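Local atomic coordinates of peptidoglycan hydrolase FlgJ (Sphingomonas sp. A1, PDB entry 3K3T), a protein that probably hydrolyses the peptidoglycan layer, through the C-terminal muramidase part held in this chain, so that the flagellar rod can be assembled in the periplasm. Residues D7-Q12 against D90-A95; N52-K57 against Q94-Y99. The protein carries 3 engineered substitutions. All coordinates share one frame; numbering follows the deposited sequence. Where two conformers were deposited one is given.

Contact 1 (D7-Q12 against D90-A95); sequences DATWPQ and DSYEQA
Gln12 lies with its amide against the first turn of helix 92-105, at Glu93. Its CD is 3.7 Å from Glu93 CA, and its OE1 reaches 3.5 Å from Glu93 CG. The chain of Gln12 leaves beside its own backbone N and bends at chi2 (-49°), which brings the amide alongside the Glu93 backbone. Glu93 runs out extended, with CG anti to its N (chi1 -176°). The two side chains cross obliquely, yet the amide and carboxylate planes are only 6° apart. A water bridges the Gln12 amide to the Glu93 backbone: it donates to Gln12 OE1 at 2.8 Å and to Glu93 O at 2.9 Å. Lys15 NZ also bonds Gln12 OE1, so this oxygen is gripped by two donors. With an alanine here, the water and Lys15 would probably lose their shared acceptor, and a gap would open beside Glu93.

One turn back along helix 3-20, Ala8 and Thr9 meet the ring of Tyr92. Thr9 CG2 sits over one face of the ring, 4.4 Å from Tyr92 CD2. Ala8 CB comes obliquely to the same CD2, at 4.3 Å. These are loose apolar touches. The far end of Tyr92 is held by a hydrogen bond to Gln41, and Tyr51 packs edge-to-face with its ring. Ser91 is the N-cap of helix 92-105, and its OG accepts from Gln94 N at 3.1 Å.

The contact thus joins helix 3-20 to the start of helix 92-105 near the surface. Thr9 also packs on Val28 of helix 24-35, so three helices converge beside it.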
loop_
_atom_site.group_PDB
_atom_site.type_symbol
_atom_site.label_atom_id
_atom_site.label_comp_id
_atom_site.label_asym_id
_atom_site.label_seq_id
_atom_site.Cartn_x
_atom_site.Cartn_y
_atom_site.Cartn_z
ATOM N N ASP A 7 2.377 4.778 12.451
ATOM C CA ASP A 7 3.425 4.199 13.297
ATOM C C ASP A 7 3.659 2.714 13.038
ATOM O O ASP A 7 4.806 2.263 13.001
ATOM C CB ASP A 7 3.111 4.420 14.782
ATOM C CG ASP A 7 3.322 5.857 15.221
ATOM O OD1 ASP A 7 3.544 6.732 14.365
ATOM O OD2 ASP A 7 3.264 6.114 16.437
ATOM N N ALA A 8 2.574 1.963 12.855
ATOM C CA ALA A 8 2.659 0.513 12.669
ATOM C C ALA A 8 3.238 0.161 11.306
ATOM O O ALA A 8 4.039 -0.768 11.182
ATOM C CB ALA A 8 1.290 -0.127 12.840
ATOM N N THR A 9 2.842 0.913 10.287
ATOM C CA THR A 9 3.280 0.624 8.929
ATOM C C THR A 9 4.695 1.126 8.647
ATOM O O THR A 9 5.383 0.569 7.788
ATOM C CB THR A 9 2.301 1.178 7.866
ATOM O OG1 THR A 9 2.205 2.605 7.979
ATOM C CG2 THR A 9 0.915 0.556 8.041
ATOM N N TRP A 10 5.131 2.155 9.377
ATOM C CA TRP A 10 6.406 2.819 9.067
ATOM C C TRP A 10 7.611 1.877 8.903
ATOM O O TRP A 10 8.288 1.936 7.873
ATOM C CB TRP A 10 6.750 3.934 10.068
ATOM C CG TRP A 10 8.110 4.498 9.778
ATOM C CD1 TRP A 10 9.292 4.151 10.375
ATOM C CD2 TRP A 10 8.438 5.455 8.764
ATOM N NE1 TRP A 10 10.327 4.854 9.815
ATOM C CE2 TRP A 10 9.833 5.662 8.823
ATOM C CE3 TRP A 10 7.684 6.169 7.822
ATOM C CZ2 TRP A 10 10.494 6.553 7.972
ATOM C CZ3 TRP A 10 8.344 7.054 6.971
ATOM C CH2 TRP A 10 9.735 7.238 7.056
ATOM N N PRO A 11 7.894 1.017 9.908
ATOM C CA PRO A 11 9.125 0.230 9.778
ATOM C C PRO A 11 9.068 -0.745 8.610
ATOM O O PRO A 11 10.091 -1.021 7.987
ATOM C CB PRO A 11 9.205 -0.545 11.103
ATOM C CG PRO A 11 8.278 0.150 12.028
ATOM C CD PRO A 11 7.195 0.723 11.173
ATOM N N GLN A 12 7.873 -1.259 8.324
ATOM C CA GLN A 12 7.683 -2.192 7.216
ATOM C C GLN A 12 7.789 -1.467 5.880
ATOM O O GLN A 12 8.375 -1.985 4.923
ATOM C CB GLN A 12 6.329 -2.905 7.329
ATOM C CG GLN A 12 6.015 -3.502 8.700
ATOM C CD GLN A 12 7.143 -4.349 9.270
ATOM O OE1 GLN A 12 7.908 -4.972 8.536
ATOM N NE2 GLN A 12 7.242 -4.377 10.595
ATOM N N ASP A 90 -0.561 -12.550 7.813
ATOM C CA ASP A 90 -0.541 -12.726 9.266
ATOM C C ASP A 90 -0.159 -11.453 10.017
ATOM O O ASP A 90 -0.327 -11.383 11.241
ATOM C CB ASP A 90 0.328 -13.926 9.688
ATOM C CG ASP A 90 1.793 -13.774 9.299
ATOM O OD1 ASP A 90 2.485 -14.812 9.188
ATOM O OD2 ASP A 90 2.261 -12.634 9.104
ATOM N N SER A 91 0.316 -10.446 9.278
ATOM C CA SER A 91 0.795 -9.175 9.838
ATOM C C SER A 91 1.028 -8.144 8.730
ATOM O O SER A 91 1.044 -8.498 7.548
ATOM C CB SER A 91 2.118 -9.400 10.577
ATOM O OG SER A 91 3.116 -9.888 9.688
ATOM N N TYR A 92 1.224 -6.878 9.108
ATOM C CA TYR A 92 1.680 -5.868 8.143
ATOM C C TYR A 92 3.069 -6.225 7.614
ATOM O O TYR A 92 3.361 -6.006 6.438
ATOM C CB TYR A 92 1.695 -4.455 8.745
ATOM C CG TYR A 92 0.333 -3.833 8.964
ATOM C CD1 TYR A 92 -0.649 -3.864 7.968
ATOM C CD2 TYR A 92 0.037 -3.183 10.158
ATOM C CE1 TYR A 92 -1.901 -3.282 8.171
ATOM C CE2 TYR A 92 -1.207 -2.594 10.372
ATOM C CZ TYR A 92 -2.169 -2.646 9.377
ATOM O OH TYR A 92 -3.395 -2.064 9.597
ATOM N N GLU A 93 3.914 -6.787 8.480
ATOM C CA GLU A 93 5.234 -7.267 8.059
ATOM C C GLU A 93 5.123 -8.182 6.834
ATOM O O GLU A 93 5.793 -7.955 5.832
ATOM C CB GLU A 93 5.971 -7.975 9.202
ATOM C CG GLU A 93 7.392 -8.419 8.833
ATOM C CD GLU A 93 8.190 -8.956 10.014
ATOM O OE1 GLU A 93 7.788 -8.734 11.175
ATOM O OE2 GLU A 93 9.233 -9.602 9.774
ATOM N N GLN A 94 4.257 -9.191 6.907
ATOM C CA GLN A 94 4.108 -10.139 5.796
ATOM C C GLN A 94 3.491 -9.465 4.569
ATOM O O GLN A 94 3.889 -9.741 3.433
ATOM C CB GLN A 94 3.281 -11.358 6.218
ATOM C CG GLN A 94 3.307 -12.498 5.202
ATOM C CD GLN A 94 2.554 -13.729 5.668
ATOM O OE1 GLN A 94 1.397 -13.650 6.088
ATOM N NE2 GLN A 94 3.207 -14.885 5.583
ATOM N N ALA A 95 2.522 -8.585 4.807
ATOM C CA ALA A 95 1.895 -7.816 3.735
ATOM C C ALA A 95 2.922 -7.007 2.940
ATOM O O ALA A 95 2.905 -7.017 1.707
ATOM C CB ALA A 95 0.820 -6.906 4.297
HETATM O O HOH W 1 8.150 -6.206 6.032
#

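Contact 2 (N52-K57 against Q94-Y99)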
loop_
_atom_site.group_PDB
_atom_site.type_symbol
_atom_site.label_atom_id
_atom_site.label_comp_id
_atom_site.label_asym_id
_atom_site.label_seq_id
_atom_site.Cartn_x
_atom_site.Cartn_y
_atom_site.Cartn_z
ATOM N N ASN A 52 -4.094 -6.722 4.579
ATOM C CA ASN A 52 -3.914 -6.418 3.159
ATOM C C ASN A 52 -4.139 -4.928 2.882
ATOM O O ASN A 52 -5.145 -4.520 2.287
ATOM C CB ASN A 52 -4.852 -7.297 2.325
ATOM C CG ASN A 52 -4.564 -7.222 0.836
ATOM O OD1 ASN A 52 -3.734 -6.433 0.383
ATOM N ND2 ASN A 52 -5.265 -8.046 0.066
ATOM N N LEU A 53 -3.180 -4.112 3.310
ATOM C CA LEU A 53 -3.367 -2.670 3.313
ATOM C C LEU A 53 -3.225 -2.035 1.933
ATOM O O LEU A 53 -3.528 -0.859 1.762
ATOM C CB LEU A 53 -2.440 -1.994 4.330
ATOM C CG LEU A 53 -0.937 -1.885 4.059
ATOM C CD1 LEU A 53 -0.317 -1.045 5.167
ATOM C CD2 LEU A 53 -0.250 -3.236 3.986
ATOM N N PHE A 54 -2.771 -2.817 0.956
ATOM C CA PHE A 54 -2.716 -2.344 -0.427
ATOM C C PHE A 54 -3.861 -2.892 -1.276
ATOM O O PHE A 54 -3.942 -2.612 -2.473
ATOM C CB PHE A 54 -1.354 -2.664 -1.045
ATOM C CG PHE A 54 -0.223 -1.911 -0.411
ATOM C CD1 PHE A 54 0.001 -0.571 -0.725
ATOM C CD2 PHE A 54 0.609 -2.535 0.514
ATOM C CE1 PHE A 54 1.050 0.140 -0.122
ATOM C CE2 PHE A 54 1.658 -1.836 1.120
ATOM C CZ PHE A 54 1.875 -0.497 0.798
ATOM N N ASN A 55 -4.746 -3.657 -0.637
ATOM C CA ASN A 55 -5.940 -4.226 -1.279
ATOM C C ASN A 55 -5.609 -5.086 -2.499
ATOM O O ASN A 55 -6.304 -5.018 -3.516
ATOM C CB ASN A 55 -6.931 -3.124 -1.688
ATOM C CG ASN A 55 -7.426 -2.304 -0.515
ATOM O OD1 ASN A 55 -7.627 -2.820 0.581
ATOM N ND2 ASN A 55 -7.646 -1.016 -0.753
ATOM N N ILE A 56 -4.561 -5.895 -2.382
ATOM C CA ILE A 56 -4.083 -6.731 -3.488
ATOM C C ILE A 56 -4.982 -7.953 -3.676
ATOM O O ILE A 56 -5.261 -8.692 -2.728
ATOM C CB ILE A 56 -2.613 -7.187 -3.272
ATOM C CG1 ILE A 56 -1.692 -5.984 -3.008
ATOM C CG2 ILE A 56 -2.117 -8.036 -4.454
ATOM C CD1 ILE A 56 -1.654 -4.958 -4.119
ATOM N N LYS A 57 -5.424 -8.153 -4.914
ATOM C CA LYS A 57 -6.288 -9.281 -5.265
ATOM C C LYS A 57 -5.547 -10.607 -5.207
ATOM O O LYS A 57 -4.339 -10.675 -5.479
ATOM C CB LYS A 57 -6.857 -9.100 -6.673
ATOM C CG LYS A 57 -7.820 -7.937 -6.829
ATOM C CD LYS A 57 -8.061 -7.636 -8.307
ATOM C CE LYS A 57 -8.952 -6.423 -8.479
ATOM N NZ LYS A 57 -9.174 -6.112 -9.923
ATOM N N GLN A 94 4.257 -9.191 6.907
ATOM C CA GLN A 94 4.108 -10.139 5.796
ATOM C C GLN A 94 3.491 -9.465 4.569
ATOM O O GLN A 94 3.889 -9.741 3.433
ATOM C CB GLN A 94 3.281 -11.358 6.218
ATOM C CG GLN A 94 3.307 -12.498 5.202
ATOM C CD GLN A 94 2.554 -13.729 5.668
ATOM O OE1 GLN A 94 1.397 -13.650 6.088
ATOM N NE2 GLN A 94 3.207 -14.885 5.583
ATOM N N ALA A 95 2.522 -8.585 4.807
ATOM C CA ALA A 95 1.895 -7.816 3.735
ATOM C C ALA A 95 2.922 -7.007 2.940
ATOM O O ALA A 95 2.905 -7.017 1.707
ATOM C CB ALA A 95 0.820 -6.906 4.297
ATOM N N PHE A 96 3.826 -6.322 3.644
ATOM C CA PHE A 96 4.853 -5.514 2.972
ATOM C C PHE A 96 5.910 -6.360 2.273
ATOM O O PHE A 96 6.457 -5.943 1.249
ATOM C CB PHE A 96 5.513 -4.530 3.940
ATOM C CG PHE A 96 4.762 -3.243 4.098
ATOM C CD1 PHE A 96 5.017 -2.165 3.252
ATOM C CD2 PHE A 96 3.801 -3.101 5.097
ATOM C CE1 PHE A 96 4.330 -0.966 3.398
ATOM C CE2 PHE A 96 3.102 -1.908 5.248
ATOM C CZ PHE A 96 3.367 -0.835 4.396
ATOM N N GLN A 97 6.194 -7.538 2.822
ATOM C CA GLN A 97 7.098 -8.488 2.172
ATOM C C GLN A 97 6.517 -8.907 0.818
ATOM O O GLN A 97 7.234 -8.960 -0.184
ATOM C CB GLN A 97 7.335 -9.722 3.051
ATOM C CG GLN A 97 8.228 -9.489 4.270
ATOM C CD GLN A 97 8.251 -10.673 5.237
ATOM O OE1 GLN A 97 7.352 -11.523 5.235
ATOM N NE2 GLN A 97 9.280 -10.724 6.080
ATOM N N ASP A 98 5.215 -9.192 0.793
ATOM C CA ASP A 98 4.540 -9.571 -0.452
ATOM C C ASP A 98 4.527 -8.412 -1.454
ATOM O O ASP A 98 4.785 -8.611 -2.646
ATOM C CB ASP A 98 3.122 -10.082 -0.172
ATOM C CG ASP A 98 2.486 -10.761 -1.387
ATOM O OD1 ASP A 98 3.187 -11.510 -2.101
ATOM O OD2 ASP A 98 1.277 -10.550 -1.617
ATOM N N TYR A 99 4.246 -7.205 -0.963
ATOM C CA TYR A 99 4.303 -5.992 -1.779
ATOM C C TYR A 99 5.683 -5.798 -2.414
ATOM O O TYR A 99 5.786 -5.530 -3.619
ATOM C CB TYR A 99 3.917 -4.762 -0.941
ATOM C CG TYR A 99 4.062 -3.425 -1.646
ATOM C CD1 TYR A 99 2.946 -2.747 -2.130
ATOM C CD2 TYR A 99 5.315 -2.829 -1.806
ATOM C CE1 TYR A 99 3.076 -1.507 -2.767
ATOM C CE2 TYR A 99 5.456 -1.603 -2.445
ATOM C CZ TYR A 99 4.335 -0.947 -2.920
ATOM O OH TYR A 99 4.488 0.273 -3.547
#
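Phe54 is the bump of this contact, and Phe96 and Tyr99 make the hollow that takes it. One face of Phe54 is covered by Tyr99, whose CD1 stands over the ring centre and comes within 3.5 Å of Phe54 CD2. The two planes are inclined by 33°, so the pair is oblique. Toward Phe96, Phe54 presents its edge instead. Phe54 CE2 lies 3.6 Å above the Phe96 plane, offset toward the rim, and the planes stand at 83°: an offset edge-to-face pair. Tyr99 CG is anti to its backbone N (chi1 175°), which brings the ring out over Phe54.

Leu53 fills a second hollow. Its CD2 rests on the small side chain of Ala95, 3.8 Å from Ala95 CB. Its CD1 meets Phe96 CE2 at 3.5 Å, obliquely to the ring.

Both bumps stand on a type I turn from Asn52 to Asn55. The amide of Asn52 braces the chain beyond it. Ile56 N donates to Asn52 OD1 at 2.9 Å, and Asn52 ND2 donates to Ile56 O at 2.9 Å. Asn52 ND2 also reaches Arg87 O.

The touching residues are all buried, and across the contact only carbon surfaces meet. Shape and aromatic packing therefore join loop to helix, while polar ends are paired elsewhere, as Tyr99 OH is with Gln30.

Contacts 1 and 2 are neighbours, their centres about 9 Å apart. They share Gln94 and Ala95 on helix 92-105. Three side chains of contact 1, Gln12, Thr9 and Tyr92, pack directly on Leu53 and Phe96 of contact 2. Gln12 CB packs 3.4 Å from Phe96 CD2, and Thr9 CG2 lies 3.5 Å from Leu53 CD1. That same Leu53 CD1 is 4.0 Å from Tyr92 CD1. Packing is thus continuous from the surface at contact 1 into the core at contact 2. Contact 2 is tied to helix 24-35 by a hydrogen bond from Asn55 ND2 to Ala34 O. Ala34 is probably the engineered alanine that stands in place of a glutamate in this mutant.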